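Local coordinates for E3 SUMO-protein ligase SIZ1 (Saccharomyces cerevisiae, PDB 3I2D) that acts as an E3 ligase that promotes attachment of SUMO to PCNA and septins, its SP-RING zinc finger engaging the E2 enzyme UBC9, at residues Leu303-Glu307 against Phe308-Ile312. Residues are numbered along the deposited sequence; the frame is centred on the assembly and turned at random.
Sequences LAISE and FVDDI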
# COMPACT_ATOMS: atom_id res chain seq x y z
N LEU A 303 -8.03 -0.74 -11.05
CA LEU A 303 -8.57 0.60 -10.93
C LEU A 303 -8.45 1.32 -12.28
O LEU A 303 -7.35 1.47 -12.81
CB LEU A 303 -7.81 1.35 -9.84
CG LEU A 303 -8.51 2.49 -9.09
CD1 LEU A 303 -9.74 1.95 -8.38
CD2 LEU A 303 -7.57 3.12 -8.08
N ALA A 304 -9.59 1.74 -12.82
CA ALA A 304 -9.62 2.44 -14.10
C ALA A 304 -10.51 3.69 -14.08
O ALA A 304 -11.46 3.78 -13.31
CB ALA A 304 -10.11 1.50 -15.19
N ILE A 305 -10.18 4.66 -14.93
CA ILE A 305 -10.95 5.89 -15.03
C ILE A 305 -12.23 5.55 -15.77
O ILE A 305 -12.21 4.72 -16.67
CB ILE A 305 -10.20 6.97 -15.87
CG1 ILE A 305 -8.96 7.46 -15.12
CG2 ILE A 305 -11.14 8.14 -16.20
CD1 ILE A 305 -9.26 7.96 -13.74
N SER A 306 -13.33 6.18 -15.39
CA SER A 306 -14.61 5.96 -16.06
C SER A 306 -14.75 7.04 -17.12
O SER A 306 -14.92 8.21 -16.80
CB SER A 306 -15.77 6.06 -15.08
OG SER A 306 -16.96 6.43 -15.74
N GLU A 307 -14.69 6.63 -18.38
CA GLU A 307 -14.80 7.57 -19.47
C GLU A 307 -16.15 8.28 -19.47
O GLU A 307 -16.24 9.48 -19.75
CB GLU A 307 -14.60 6.84 -20.80
CG GLU A 307 -14.39 7.78 -21.96
CD GLU A 307 -14.20 7.05 -23.27
OE1 GLU A 307 -15.20 6.48 -23.77
OE2 GLU A 307 -13.05 7.04 -23.77
N PHE A 308 -17.21 7.54 -19.13
CA PHE A 308 -18.53 8.14 -19.10
C PHE A 308 -18.55 9.32 -18.16
O PHE A 308 -18.87 10.44 -18.57
CB PHE A 308 -19.60 7.14 -18.65
CG PHE A 308 -20.99 7.71 -18.73
CD1 PHE A 308 -21.60 7.91 -19.96
CD2 PHE A 308 -21.65 8.13 -17.58
CE1 PHE A 308 -22.85 8.52 -20.06
CE2 PHE A 308 -22.91 8.75 -17.67
CZ PHE A 308 -23.51 8.94 -18.91
N VAL A 309 -18.20 9.07 -16.89
CA VAL A 309 -18.19 10.09 -15.85
C VAL A 309 -17.16 11.18 -16.12
O VAL A 309 -17.40 12.36 -15.83
CB VAL A 309 -17.94 9.47 -14.45
CG1 VAL A 309 -17.94 10.56 -13.40
CG2 VAL A 309 -19.01 8.46 -14.13
N ASP A 310 -16.01 10.80 -16.67
CA ASP A 310 -14.97 11.76 -16.99
C ASP A 310 -15.54 12.76 -18.00
O ASP A 310 -15.34 13.97 -17.86
CB ASP A 310 -13.76 11.06 -17.60
CG ASP A 310 -12.49 11.87 -17.46
OD1 ASP A 310 -11.46 11.46 -18.04
OD2 ASP A 310 -12.52 12.90 -16.76
N ASP A 311 -16.26 12.26 -19.00
CA ASP A 311 -16.87 13.12 -20.02
C ASP A 311 -17.79 14.17 -19.39
O ASP A 311 -17.61 15.36 -19.62
CB ASP A 311 -17.67 12.28 -21.02
CG ASP A 311 -16.80 11.68 -22.12
OD1 ASP A 311 -15.55 11.80 -22.01
OD2 ASP A 311 -17.37 11.10 -23.08
N ILE A 312 -18.76 13.72 -18.61
CA ILE A 312 -19.68 14.66 -17.97
C ILE A 312 -18.90 15.68 -17.14
O ILE A 312 -19.17 16.87 -17.19
CB ILE A 312 -20.68 13.92 -17.04
CG1 ILE A 312 -21.43 12.84 -17.83
CG2 ILE A 312 -21.66 14.91 -16.41
CD1 ILE A 312 -22.44 12.09 -17.00
O HOH W 1 -17.31 5.06 -18.46
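Two groups meet at the hydroxyl of Ser306: Val309 N donates to Ser306 OG at 3.1 Å with an N-H...O angle of 163°, and a water hydrogen-bonds to the same oxygen. That water also accepts from Phe308 N, 2.6 Å from its oxygen, so the first turn's amides of Phe308 and Val309 are served by one side chain, directly and through solvent. OG lies anti to the backbone N of Ser306 and beside its carbonyl carbon (chi1 154°), within reach of Val309 N, and the side chains of Ser306 and Val309 touch. Ser306 is thus the N-cap of helix 307-313, at the point where the SP-RING domain passes from the edge strand 303-305 of its small antiparallel sheet into this short helix; its side chain lies about 11 Å from the zinc ion. Regular i to i+4 bonding begins at once, Asp310 N reaching Ser306 O at 2.8 Å and Asp311 N reaching Glu307 O at 2.9 Å. On the strand side, the carboxylate oxygen Asp310 OD1 approaches Ile305 CG2 at 3.8 Å. The side chains of Glu307 and Asp311 run alongside each other and point the same way, their carboxylate planes 10° apart; Lys222, which Glu307 touches and with which Asp311 makes a weak, long ion pair, may ease the like charges. The side chain of Phe308 touches Leu325 and helix 222-234.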